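Local coordinates for putative GGDEF domain protein (Pseudomonas aeruginosa, PDB 7E6G) that probably condenses two GTP molecules into cyclic di-GMP with magnesium as cofactor, acting as a diguanylate cyclase, and binds a GTP analogue in this structure, at residues L159-R164 with L210-G215; E124-Q127 with S132-L135; R112-E117 with Y173-R178; K144-T149 with L219-S224. All blocks are in the same frame, centred on the assembly; numbering follows the deposited sequence.

Interaction 1. Residues L159-R164 with L210-G215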
loop_
_atom_site.group_PDB
_atom_site.type_symbol
_atom_site.label_atom_id
_atom_site.label_comp_id
_atom_site.label_asym_id
_atom_site.label_seq_id
_atom_site.Cartn_x
_atom_site.Cartn_y
_atom_site.Cartn_z
ATOM N N LEU A 159 -12.391 -43.110 23.155
ATOM C CA LEU A 159 -12.538 -42.733 21.754
ATOM C C LEU A 159 -11.449 -41.760 21.320
ATOM O O LEU A 159 -10.937 -41.858 20.197
ATOM C CB LEU A 159 -13.924 -42.125 21.522
ATOM C CG LEU A 159 -15.089 -43.109 21.578
ATOM C CD1 LEU A 159 -16.379 -42.372 21.390
ATOM C CD2 LEU A 159 -14.930 -44.173 20.505
ATOM N N VAL A 160 -11.079 -40.813 22.189
ATOM C CA VAL A 160 -9.971 -39.917 21.850
ATOM C C VAL A 160 -8.702 -40.726 21.626
ATOM O O VAL A 160 -7.960 -40.500 20.666
ATOM C CB VAL A 160 -9.770 -38.839 22.938
ATOM C CG1 VAL A 160 -8.407 -38.170 22.785
ATOM C CG2 VAL A 160 -10.867 -37.786 22.893
ATOM N N GLU A 161 -8.436 -41.690 22.498
ATOM C CA GLU A 161 -7.199 -42.455 22.374
ATOM C C GLU A 161 -7.206 -43.329 21.127
ATOM O O GLU A 161 -6.166 -43.519 20.476
ATOM C CB GLU A 161 -6.999 -43.304 23.619
ATOM C CG GLU A 161 -6.590 -42.495 24.818
ATOM C CD GLU A 161 -5.149 -42.077 24.735
ATOM O OE1 GLU A 161 -4.293 -42.832 25.267
ATOM O OE2 GLU A 161 -4.880 -40.999 24.144
ATOM N N ILE A 162 -8.369 -43.889 20.794
ATOM C CA ILE A 162 -8.495 -44.630 19.549
ATOM C C ILE A 162 -8.178 -43.717 18.377
ATOM O O ILE A 162 -7.445 -44.100 17.453
ATOM C CB ILE A 162 -9.896 -45.257 19.439
ATOM C CG1 ILE A 162 -9.997 -46.458 20.387
ATOM C CG2 ILE A 162 -10.191 -45.701 18.016
ATOM C CD1 ILE A 162 -11.366 -47.071 20.475
ATOM N N ALA A 163 -8.695 -42.483 18.414
ATOM C CA ALA A 163 -8.448 -41.543 17.326
ATOM C C ALA A 163 -6.960 -41.246 17.188
ATOM O O ALA A 163 -6.405 -41.274 16.080
ATOM C CB ALA A 163 -9.239 -40.254 17.561
ATOM N N ARG A 164 -6.301 -40.947 18.311
ATOM C CA ARG A 164 -4.867 -40.673 18.275
ATOM C C ARG A 164 -4.118 -41.855 17.682
ATOM O O ARG A 164 -3.277 -41.694 16.785
ATOM C CB ARG A 164 -4.347 -40.357 19.678
ATOM C CG ARG A 164 -4.378 -38.886 20.028
ATOM C CD ARG A 164 -3.874 -38.627 21.442
ATOM N NE ARG A 164 -4.646 -37.583 22.128
ATOM C CZ ARG A 164 -4.722 -37.463 23.456
ATOM N NH1 ARG A 164 -4.074 -38.325 24.238
ATOM N NH2 ARG A 164 -5.448 -36.489 24.008
ATOM N N LEU A 210 -3.630 -50.381 22.685
ATOM C CA LEU A 210 -3.981 -49.232 23.500
ATOM C C LEU A 210 -4.350 -49.662 24.916
ATOM O O LEU A 210 -5.022 -50.678 25.125
ATOM C CB LEU A 210 -5.162 -48.518 22.864
ATOM C CG LEU A 210 -5.191 -47.011 22.831
ATOM C CD1 LEU A 210 -3.799 -46.440 22.620
ATOM C CD2 LEU A 210 -6.127 -46.671 21.695
ATOM N N ALA A 211 -3.936 -48.862 25.892
ATOM C CA ALA A 211 -4.329 -49.087 27.277
ATOM C C ALA A 211 -4.691 -47.717 27.834
ATOM O O ALA A 211 -3.804 -46.905 28.114
ATOM C CB ALA A 211 -3.225 -49.759 28.087
ATOM N N VAL A 212 -5.987 -47.459 27.990
ATOM C CA VAL A 212 -6.458 -46.172 28.490
ATOM C C VAL A 212 -6.619 -46.275 30.004
ATOM O O VAL A 212 -7.412 -47.075 30.498
ATOM C CB VAL A 212 -7.778 -45.772 27.809
ATOM C CG1 VAL A 212 -8.282 -44.452 28.313
ATOM C CG2 VAL A 212 -7.601 -45.705 26.315
ATOM N N ARG A 213 -5.864 -45.485 30.752
ATOM C CA ARG A 213 -5.957 -45.554 32.201
ATOM C C ARG A 213 -7.171 -44.786 32.688
ATOM O O ARG A 213 -7.357 -43.622 32.330
ATOM C CB ARG A 213 -4.701 -44.999 32.839
ATOM C CG ARG A 213 -3.487 -45.782 32.449
ATOM C CD ARG A 213 -2.233 -45.249 33.076
ATOM N NE ARG A 213 -1.132 -46.115 32.694
ATOM C CZ ARG A 213 -0.756 -47.166 33.408
ATOM N NH1 ARG A 213 -1.389 -47.432 34.545
ATOM N NH2 ARG A 213 0.254 -47.931 32.997
ATOM N N VAL A 214 -8.012 -45.452 33.477
ATOM C CA VAL A 214 -9.098 -44.834 34.213
ATOM C C VAL A 214 -8.895 -45.231 35.656
ATOM O O VAL A 214 -9.143 -46.386 36.026
ATOM C CB VAL A 214 -10.479 -45.275 33.729
ATOM C CG1 VAL A 214 -11.531 -44.618 34.593
ATOM C CG2 VAL A 214 -10.669 -44.900 32.274
ATOM N N GLY A 215 -8.475 -44.280 36.469
ATOM C CA GLY A 215 -8.112 -44.532 37.836
ATOM C C GLY A 215 -7.299 -45.795 38.006
ATOM O O GLY A 215 -6.168 -45.940 37.540
#
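E161 meets both L210 and V212 through the aliphatic CB and CG of its side chain. Its CB lies 3.7 Å from V212 CG2, and its CG is equally close to that methyl, while on L210 the nearest group to E161 CB is CD2, at 4.0 Å. The same L210 methyl also comes up against the helix backbone, with CD2 3.4 Å from the carbonyl oxygen of E161. With CG anti to the carbonyl carbon (chi1 -73°) and the chain bent at chi2, E161 lays its methylenes against V212 and carries the carboxylate forward along its own helix. There OE2 forms a salt bridge to R164 NH1 at 2.8 Å, one turn on, so the charged end is paired while the aliphatic part packs. The setting is the GGDEF domain: helix 152-168 is flanked by a two-stranded antiparallel hairpin, 212-214 with 217-219, and V212 pairs through its backbone with L219 of the partner strand. I162 comes next. Its backbone N lies 3.7 Å from L210 CD2, and its CG1 reaches the same methyl at 4.1 Å, the two side chains crossing at about a right angle. L210 CD2 thus touches two successive residues of the helix, E161 and I162. I162 also packs on V221 and on F184 of strand 183-188, close to V140 of the magnesium site. Further on, the flat guanidinium of R164 has V160 CG1 over one face, nearer its margin than its centre.

Interaction 2. Residues E124-Q127 with S132-L135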
loop_
_atom_site.group_PDB
_atom_site.type_symbol
_atom_site.label_atom_id
_atom_site.label_comp_id
_atom_site.label_asym_id
_atom_site.label_seq_id
_atom_site.Cartn_x
_atom_site.Cartn_y
_atom_site.Cartn_z
ATOM N N GLU A 124 -14.848 -38.734 -7.960
ATOM C CA GLU A 124 -14.567 -38.051 -9.220
ATOM C C GLU A 124 -13.128 -38.301 -9.689
ATOM O O GLU A 124 -12.896 -38.604 -10.870
ATOM C CB GLU A 124 -14.875 -36.556 -9.087
ATOM C CG GLU A 124 -16.383 -36.237 -9.202
ATOM C CD GLU A 124 -16.785 -34.916 -8.538
ATOM O OE1 GLU A 124 -18.001 -34.715 -8.280
ATOM O OE2 GLU A 124 -15.892 -34.076 -8.283
ATOM N N ARG A 125 -12.191 -38.300 -8.835
ATOM C CA ARG A 125 -10.860 -38.548 -9.205
ATOM C C ARG A 125 -10.677 -39.902 -9.731
ATOM O O ARG A 125 -9.801 -40.141 -10.415
ATOM C CB ARG A 125 -10.013 -38.352 -8.006
ATOM C CG ARG A 125 -8.560 -38.151 -8.215
ATOM C CD ARG A 125 -7.891 -38.135 -6.882
ATOM N NE ARG A 125 -6.888 -37.110 -6.771
ATOM C CZ ARG A 125 -7.061 -35.892 -6.274
ATOM N NH1 ARG A 125 -6.061 -35.025 -6.287
ATOM N NH2 ARG A 125 -8.206 -35.506 -5.793
ATOM N N SER A 126 -11.409 -40.844 -9.250
ATOM C CA SER A 126 -11.366 -42.200 -9.697
ATOM C C SER A 126 -11.840 -42.428 -11.024
ATOM O O SER A 126 -11.495 -43.346 -11.626
ATOM C CB SER A 126 -12.114 -43.065 -8.778
ATOM O OG SER A 126 -11.346 -43.226 -7.649
ATOM N N GLN A 127 -12.830 -41.674 -11.375
ATOM C CA GLN A 127 -13.355 -41.683 -12.655
ATOM C C GLN A 127 -12.438 -41.252 -13.722
ATOM O O GLN A 127 -12.236 -41.963 -14.571
ATOM C CB GLN A 127 -14.377 -40.630 -12.572
ATOM C CG GLN A 127 -15.574 -41.184 -11.953
ATOM C CD GLN A 127 -16.686 -41.387 -12.927
ATOM O OE1 GLN A 127 -16.884 -42.484 -13.484
ATOM N NE2 GLN A 127 -17.448 -40.308 -13.145
ATOM N N SER A 132 -8.323 -45.586 -7.597
ATOM C CA SER A 132 -9.282 -45.738 -6.610
ATOM C C SER A 132 -8.803 -45.622 -5.242
ATOM O O SER A 132 -7.723 -45.415 -4.984
ATOM C CB SER A 132 -10.086 -46.942 -6.823
ATOM O OG SER A 132 -9.341 -48.028 -6.513
ATOM N N TYR A 133 -9.733 -45.568 -4.362
ATOM C CA TYR A 133 -9.441 -45.491 -2.939
ATOM C C TYR A 133 -9.978 -46.738 -2.250
ATOM O O TYR A 133 -10.776 -47.495 -2.813
ATOM C CB TYR A 133 -10.055 -44.236 -2.305
ATOM C CG TYR A 133 -11.545 -44.159 -2.504
ATOM C CD1 TYR A 133 -12.084 -43.526 -3.620
ATOM C CD2 TYR A 133 -12.415 -44.774 -1.609
ATOM C CE1 TYR A 133 -13.450 -43.471 -3.823
ATOM C CE2 TYR A 133 -13.787 -44.714 -1.783
ATOM C CZ TYR A 133 -14.300 -44.063 -2.904
ATOM O OH TYR A 133 -15.660 -44.019 -3.089
ATOM N N VAL A 134 -9.537 -46.958 -1.019
ATOM C CA VAL A 134 -10.162 -48.006 -0.222
ATOM C C VAL A 134 -10.829 -47.366 0.988
ATOM O O VAL A 134 -10.463 -46.279 1.442
ATOM C CB VAL A 134 -9.175 -49.126 0.196
ATOM C CG1 VAL A 134 -8.291 -49.537 -0.993
ATOM C CG2 VAL A 134 -8.340 -48.716 1.387
ATOM N N LEU A 135 -11.844 -48.052 1.482
ATOM C CA LEU A 135 -12.688 -47.602 2.573
ATOM C C LEU A 135 -12.639 -48.658 3.665
ATOM O O LEU A 135 -12.900 -49.837 3.399
ATOM C CB LEU A 135 -14.122 -47.425 2.071
ATOM C CG LEU A 135 -14.930 -46.188 2.414
ATOM C CD1 LEU A 135 -14.132 -44.937 2.090
ATOM C CD2 LEU A 135 -16.211 -46.256 1.607
#
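S132 brings its backbone up against the side chain of S126, the residue of helix 112-128 that carries this contact. S126 OG lies 3.4 Å from S132 CA and 4.0 Å from S132 CB, so the hydroxyl rests against the main chain and the base of the side chain. The rotation about the first bond of S126 (chi1 -75°) sets OG anti to its carbonyl carbon and beside its own backbone N. From there it has two carbonyls as hydrogen-bonding partners, that of E122 one turn earlier in the helix and that of Q131 just before S132. The buried hydroxyl therefore ties the last turn of the helix to the chain that has just doubled back from it. The CA atoms of S126 and S132 are 5.1 Å apart, which shows how closely the two backbones approach. Y133 follows and touches S126 more loosely: CD1 of its ring is 4.1 Å from S126 OG, which approaches obliquely. The ring's chief polar tie is at its far end, where Y133 OH is hydrogen-bonded to N123 OD1 of the same helix. The ring itself is stacked with that of H230, so ring and hydroxyl each have a partner. Beyond Y133 the chain enters strand 134-140 and moves away from S126. V134 pairs through its backbone with L188 and L135 with T228, placing this strand between 183-188 and 223-229 in the central sheet, while L135 packs on L119 of helix 112-128 and on T239 and V240 of helix 236-252.

Interaction 3. Residues R112-E117 with Y173-R178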
loop_
_atom_site.group_PDB
_atom_site.type_symbol
_atom_site.label_atom_id
_atom_site.label_comp_id
_atom_site.label_asym_id
_atom_site.label_seq_id
_atom_site.Cartn_x
_atom_site.Cartn_y
_atom_site.Cartn_z
ATOM N N ARG A 112 -18.325 -36.242 9.546
ATOM C CA ARG A 112 -19.054 -36.804 8.505
ATOM C C ARG A 112 -19.165 -35.981 7.325
ATOM O O ARG A 112 -19.093 -36.468 6.350
ATOM C CB ARG A 112 -20.363 -37.098 8.950
ATOM C CG ARG A 112 -20.664 -38.448 9.356
ATOM C CD ARG A 112 -22.042 -38.747 8.986
ATOM N NE ARG A 112 -22.284 -40.067 9.337
ATOM C CZ ARG A 112 -22.981 -40.881 8.696
ATOM N NH1 ARG A 112 -23.644 -40.543 7.765
ATOM N NH2 ARG A 112 -23.082 -41.986 9.115
ATOM N N ARG A 113 -19.332 -34.704 7.443
ATOM C CA ARG A 113 -19.369 -33.814 6.393
ATOM C C ARG A 113 -18.113 -33.781 5.698
ATOM O O ARG A 113 -18.178 -33.634 4.644
ATOM C CB ARG A 113 -19.775 -32.453 6.889
ATOM C CG ARG A 113 -19.790 -31.367 5.878
ATOM C CD ARG A 113 -20.260 -30.066 6.350
ATOM N NE ARG A 113 -21.678 -30.109 6.512
ATOM C CZ ARG A 113 -22.359 -29.983 7.644
ATOM N NH1 ARG A 113 -21.833 -29.760 8.812
ATOM N NH2 ARG A 113 -23.586 -30.143 7.601
ATOM N N MET A 114 -16.988 -33.822 6.336
ATOM C CA MET A 114 -15.755 -33.830 5.706
ATOM C C MET A 114 -15.472 -34.994 4.872
ATOM O O MET A 114 -14.828 -34.919 3.948
ATOM C CB MET A 114 -14.702 -33.614 6.646
ATOM C CG MET A 114 -13.849 -32.636 6.075
ATOM S SD MET A 114 -12.231 -32.850 6.535
ATOM C CE MET A 114 -11.758 -34.315 5.826
ATOM N N LEU A 115 -15.874 -36.098 5.346
ATOM C CA LEU A 115 -15.746 -37.306 4.754
ATOM C C LEU A 115 -16.497 -37.513 3.606
ATOM O O LEU A 115 -16.070 -38.049 2.775
ATOM C CB LEU A 115 -15.977 -38.340 5.782
ATOM C CG LEU A 115 -14.592 -38.611 6.136
ATOM C CD1 LEU A 115 -13.994 -37.919 7.281
ATOM C CD2 LEU A 115 -14.254 -39.980 6.095
ATOM N N LEU A 116 -17.681 -37.094 3.606
ATOM C CA LEU A 116 -18.549 -37.126 2.543
ATOM C C LEU A 116 -18.124 -36.242 1.452
ATOM O O LEU A 116 -18.485 -36.439 0.408
ATOM C CB LEU A 116 -19.865 -36.740 2.997
ATOM C CG LEU A 116 -20.506 -37.777 3.769
ATOM C CD1 LEU A 116 -21.828 -37.452 4.227
ATOM C CD2 LEU A 116 -20.587 -39.011 3.042
ATOM N N GLU A 117 -17.596 -35.128 1.752
ATOM C CA GLU A 117 -17.121 -34.217 0.846
ATOM C C GLU A 117 -15.964 -34.674 0.203
ATOM O O GLU A 117 -15.832 -34.439 -0.852
ATOM C CB GLU A 117 -17.024 -32.939 1.535
ATOM C CG GLU A 117 -16.038 -31.936 1.124
ATOM C CD GLU A 117 -16.014 -30.859 2.137
ATOM O OE1 GLU A 117 -17.073 -30.530 2.710
ATOM O OE2 GLU A 117 -14.943 -30.317 2.361
ATOM N N TYR A 173 -1.765 -38.529 3.584
ATOM C CA TYR A 173 -2.961 -38.140 2.846
ATOM C C TYR A 173 -4.162 -39.027 3.140
ATOM O O TYR A 173 -5.265 -38.730 2.668
ATOM C CB TYR A 173 -2.676 -38.123 1.335
ATOM C CG TYR A 173 -1.783 -36.974 0.953
ATOM C CD1 TYR A 173 -2.246 -35.668 1.031
ATOM C CD2 TYR A 173 -0.467 -37.186 0.562
ATOM C CE1 TYR A 173 -1.436 -34.597 0.705
ATOM C CE2 TYR A 173 0.360 -36.120 0.238
ATOM C CZ TYR A 173 -0.132 -34.825 0.309
ATOM O OH TYR A 173 0.670 -33.746 -0.013
ATOM N N ASP A 174 -3.976 -40.102 3.899
ATOM C CA ASP A 174 -5.106 -40.858 4.406
ATOM C C ASP A 174 -5.946 -40.011 5.356
ATOM O O ASP A 174 -5.485 -39.033 5.955
ATOM C CB ASP A 174 -4.628 -42.102 5.131
ATOM C CG ASP A 174 -3.887 -43.037 4.228
ATOM O OD1 ASP A 174 -3.972 -42.872 2.992
ATOM O OD2 ASP A 174 -3.203 -43.930 4.764
ATOM N N LEU A 175 -7.194 -40.421 5.512
ATOM C CA LEU A 175 -8.193 -39.630 6.213
ATOM C C LEU A 175 -8.916 -40.521 7.204
ATOM O O LEU A 175 -9.541 -41.508 6.807
ATOM C CB LEU A 175 -9.179 -39.052 5.210
ATOM C CG LEU A 175 -9.664 -37.625 5.340
ATOM C CD1 LEU A 175 -8.501 -36.654 5.364
ATOM C CD2 LEU A 175 -10.537 -37.386 4.149
ATOM N N CYS A 176 -8.848 -40.187 8.482
ATOM C CA CYS A 176 -9.583 -40.935 9.495
ATOM C C CYS A 176 -10.685 -40.056 10.068
ATOM O O CYS A 176 -10.396 -39.071 10.752
ATOM C CB CYS A 176 -8.669 -41.415 10.618
ATOM S SG CYS A 176 -9.623 -42.204 11.959
ATOM N N GLY A 177 -11.940 -40.424 9.828
ATOM C CA GLY A 177 -13.067 -39.618 10.243
ATOM C C GLY A 177 -13.931 -40.301 11.284
ATOM O O GLY A 177 -14.053 -41.531 11.313
ATOM N N ARG A 178 -14.525 -39.483 12.155
ATOM C CA ARG A 178 -15.549 -39.944 13.078
ATOM C C ARG A 178 -16.861 -40.116 12.317
ATOM O O ARG A 178 -17.398 -39.154 11.767
ATOM C CB ARG A 178 -15.697 -38.956 14.232
ATOM C CG ARG A 178 -16.846 -39.301 15.164
ATOM C CD ARG A 178 -16.455 -39.090 16.587
ATOM N NE ARG A 178 -17.277 -39.857 17.510
ATOM C CZ ARG A 178 -17.581 -39.412 18.722
ATOM N NH1 ARG A 178 -17.134 -38.223 19.110
ATOM N NH2 ARG A 178 -18.336 -40.128 19.539
#
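Apolar packing joins M114 and L115 of helix 112-128 to L175 and G177 of strand 175-178. The methyl CE of M114 lies 3.7 Å from L175 CD2 and also touches L175 CG and CD1, so it covers the end of the leucine. Bends at chi2 and chi3 turn M114 so that this methyl leads. L115 points its CD1 onto the strand backbone, 3.5 Å from G177 CA, where the absence of a side chain lets the methyl lie directly on the main chain. The helix and strand segments approach to 7.7 Å between axes, their directions 138° apart. At the polar main chain, R112 N lies 3.8 Å from R178 O, with the side-chain CG of R112 also near. R112 forms a salt bridge to E161 of the second subunit and a cation-pi contact with W179, and its NE bonds W179 O. R178 NE and NH2 bind the carbonyls of G180 and G181, in the GGEEF signature loop, while NH2 also donates to the guanine O6 of the bound nucleotide. M114 and L115 thus make apolar contacts, while the guanidinium groups turn to partners outside the two segments, including the second subunit and the guanine.

Interaction 4. Residues K144-T149 with L219-S224. With G2P (phosphomethylphosphonic acid guanylate ester), chain H.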
loop_
_atom_site.group_PDB
_atom_site.type_symbol
_atom_site.label_atom_id
_atom_site.label_comp_id
_atom_site.label_asym_id
_atom_site.label_seq_id
_atom_site.Cartn_x
_atom_site.Cartn_y
_atom_site.Cartn_z
ATOM N N LYS A 144 -20.400 -50.330 24.957
ATOM C CA LYS A 144 -21.337 -50.143 25.903
ATOM C C LYS A 144 -20.861 -50.642 27.232
ATOM O O LYS A 144 -21.239 -50.096 28.128
ATOM C CB LYS A 144 -22.424 -50.896 25.368
ATOM C CG LYS A 144 -23.705 -50.658 25.944
ATOM C CD LYS A 144 -24.669 -50.887 24.889
ATOM C CE LYS A 144 -26.027 -50.945 25.499
ATOM N NZ LYS A 144 -27.034 -50.549 24.476
ATOM N N GLN A 145 -20.089 -51.720 27.333
ATOM C CA GLN A 145 -19.473 -52.129 28.594
ATOM C C GLN A 145 -18.546 -51.047 29.127
ATOM O O GLN A 145 -18.507 -50.794 30.339
ATOM C CB GLN A 145 -18.705 -53.437 28.433
ATOM C CG GLN A 145 -19.521 -54.663 28.757
ATOM C CD GLN A 145 -19.527 -55.017 30.238
ATOM O OE1 GLN A 145 -19.555 -54.137 31.128
ATOM N NE2 GLN A 145 -19.493 -56.325 30.513
ATOM N N VAL A 146 -17.786 -50.401 28.239
ATOM C CA VAL A 146 -16.951 -49.298 28.686
ATOM C C VAL A 146 -17.816 -48.247 29.355
ATOM O O VAL A 146 -17.552 -47.821 30.486
ATOM C CB VAL A 146 -16.150 -48.709 27.512
ATOM C CG1 VAL A 146 -15.319 -47.547 27.990
ATOM C CG2 VAL A 146 -15.263 -49.762 26.881
ATOM N N ASN A 147 -18.897 -47.850 28.688
ATOM C CA ASN A 147 -19.700 -46.760 29.232
ATOM C C ASN A 147 -20.405 -47.173 30.515
ATOM O O ASN A 147 -20.534 -46.373 31.448
ATOM C CB ASN A 147 -20.696 -46.285 28.190
ATOM C CG ASN A 147 -20.025 -45.540 27.053
ATOM O OD1 ASN A 147 -19.203 -44.649 27.263
ATOM N ND2 ASN A 147 -20.367 -45.913 25.841
ATOM N N ASP A 148 -20.835 -48.426 30.597
ATOM C CA ASP A 148 -21.611 -48.876 31.740
ATOM C C ASP A 148 -20.736 -49.096 32.960
ATOM O O ASP A 148 -21.176 -48.833 34.087
ATOM C CB ASP A 148 -22.379 -50.152 31.386
ATOM C CG ASP A 148 -23.511 -49.898 30.374
ATOM O OD1 ASP A 148 -23.949 -48.729 30.224
ATOM O OD2 ASP A 148 -23.974 -50.866 29.727
ATOM N N THR A 149 -19.499 -49.542 32.767
ATOM C CA THR A 149 -18.607 -49.778 33.892
ATOM C C THR A 149 -17.877 -48.515 34.343
ATOM O O THR A 149 -17.686 -48.306 35.547
ATOM C CB THR A 149 -17.590 -50.859 33.523
ATOM O OG1 THR A 149 -18.283 -52.054 33.150
ATOM C CG2 THR A 149 -16.680 -51.149 34.681
ATOM N N LEU A 219 -7.969 -49.819 30.543
ATOM C CA LEU A 219 -8.929 -50.408 29.617
ATOM C C LEU A 219 -8.265 -50.754 28.295
ATOM O O LEU A 219 -7.436 -49.999 27.778
ATOM C CB LEU A 219 -10.084 -49.445 29.346
ATOM C CG LEU A 219 -11.134 -49.138 30.411
ATOM C CD1 LEU A 219 -10.514 -48.785 31.743
ATOM C CD2 LEU A 219 -12.051 -47.992 29.970
ATOM N N SER A 220 -8.647 -51.900 27.752
ATOM C CA SER A 220 -8.295 -52.301 26.399
ATOM C C SER A 220 -9.570 -52.640 25.634
ATOM O O SER A 220 -10.590 -53.026 26.221
ATOM C CB SER A 220 -7.356 -53.492 26.389
ATOM O OG SER A 220 -6.052 -53.089 26.783
ATOM N N VAL A 221 -9.512 -52.471 24.311
ATOM C CA VAL A 221 -10.682 -52.632 23.469
ATOM C C VAL A 221 -10.277 -53.330 22.185
ATOM O O VAL A 221 -9.099 -53.420 21.835
ATOM C CB VAL A 221 -11.353 -51.289 23.132
ATOM C CG1 VAL A 221 -11.848 -50.609 24.400
ATOM C CG2 VAL A 221 -10.367 -50.411 22.377
ATOM N N THR A 222 -11.278 -53.830 21.487
ATOM C CA THR A 222 -11.096 -54.307 20.134
ATOM C C THR A 222 -12.086 -53.580 19.241
ATOM O O THR A 222 -13.065 -52.986 19.713
ATOM C CB THR A 222 -11.309 -55.816 20.033
ATOM O OG1 THR A 222 -12.618 -56.125 20.523
ATOM C CG2 THR A 222 -10.250 -56.581 20.840
ATOM N N ALA A 223 -11.815 -53.622 17.941
ATOM C CA ALA A 223 -12.733 -53.082 16.953
ATOM C C ALA A 223 -12.973 -54.117 15.871
ATOM O O ALA A 223 -12.053 -54.847 15.481
ATOM C CB ALA A 223 -12.187 -51.797 16.320
ATOM N N SER A 224 -14.208 -54.180 15.391
ATOM C CA SER A 224 -14.497 -54.855 14.136
ATOM C C SER A 224 -14.267 -53.872 13.001
ATOM O O SER A 224 -14.385 -52.657 13.189
ATOM C CB SER A 224 -15.934 -55.365 14.123
ATOM O OG SER A 224 -16.149 -56.290 15.177
HETATM P PG G2P H . -20.954 -54.170 19.488
HETATM O O1G G2P H . -20.479 -53.731 18.350
HETATM O O2G G2P H . -20.067 -54.816 20.185
HETATM O O3G G2P H . -22.136 -54.780 19.413
HETATM O O3B G2P H . -21.235 -52.821 20.152
HETATM P PB G2P H . -21.647 -52.179 21.525
HETATM O O1B G2P H . -20.645 -51.379 21.732
HETATM O O2B G2P H . -21.928 -53.031 22.506
HETATM C C3A G2P H . -23.104 -51.254 21.397
HETATM P PA G2P H . -23.463 -50.180 20.212
HETATM O O1A G2P H . -24.599 -50.972 20.092
HETATM O O2A G2P H . -22.232 -50.471 19.525
HETATM O "O5'" G2P H . -23.427 -49.237 21.357
HETATM C "C5'" G2P H . -22.381 -48.295 21.567
HETATM C "C4'" G2P H . -22.704 -47.316 22.651
HETATM O "O4'" G2P H . -22.135 -46.225 22.194
HETATM C "C3'" G2P H . -24.072 -46.902 22.544
HETATM O "O3'" G2P H . -24.706 -47.298 23.697
HETATM C "C2'" G2P H . -23.916 -45.437 22.438
HETATM O "O2'" G2P H . -24.802 -44.686 23.159
HETATM C "C1'" G2P H . -22.608 -45.259 22.957
HETATM N N9 G2P H . -22.041 -44.024 22.565
HETATM C C8 G2P H . -22.384 -43.495 21.438
HETATM N N7 G2P H . -21.765 -42.374 21.256
HETATM C C5 G2P H . -21.010 -42.172 22.246
HETATM C C6 G2P H . -20.175 -41.203 22.517
HETATM O O6 G2P H . -19.991 -40.261 21.815
HETATM N N1 G2P H . -19.460 -41.255 23.685
HETATM C C2 G2P H . -19.658 -42.296 24.513
HETATM N N2 G2P H . -19.000 -42.326 25.549
HETATM N N3 G2P H . -20.523 -43.244 24.191
HETATM C C4 G2P H . -21.177 -43.207 23.061
#
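The nucleotide pocket of the GGDEF domain is flanked by helix 143-150, which turns K144 and N147 to the bound GTP analogue (G2P) and packs V146 on L219 and V221. N147 reads the guanine through its amide. OD1 accepts a nearly straight bond from G2P N2 (2.9 Å, 173°), while ND2 gives a weak, bent one to G2P N3 at 3.1 Å. This donor-acceptor pair matches the N2-N3 side of the base. Chi1 of -71° places the amide anti to the carbonyl carbon of N147, which directs it to the base. K144 offers its backbone N to G2P O1B in a weak bond of 3.4 Å, and its CD runs past the ribose O3' and the bridging carbon C3A. V146 spreads its two methyls: CG1 meets L219 CD2 at 3.8 Å, and CG2 faces V221 CG1 at 4.3 Å. At the end of the segment T149 N and OG1 both donate to Q145 O, from opposite faces of its carbonyl plane. V146 and L219 also pack on V158, so helix 152-168 covers this contact; further along, S224 of strand 223-229 pairs with D139 of strand 134-140.

Overall arrangement
Interaction 3 opens first, at 112-117, and within its loop the short loop of interaction 2 (124-127 to 132-135) opens and closes, both contacts holding helix 112-128 against the central sheet. Before 173-178 closes interaction 3, interaction 4 opens at 144-149 and interaction 1 at 159-164, so interaction 3 crosses both. The chain then closes interaction 1 at 210-215 and interaction 4 at 219-224, the first nested in the second. Their centres lie about 10 Å apart, and the 212-214/217-219 hairpin joins them. Interactions 1 and 3 touch where L159 packs on R178, beside the nucleotide. Interaction 2 lies far from interactions 1 and 4, with centres over 30 Å away, but shares its helix with interaction 3.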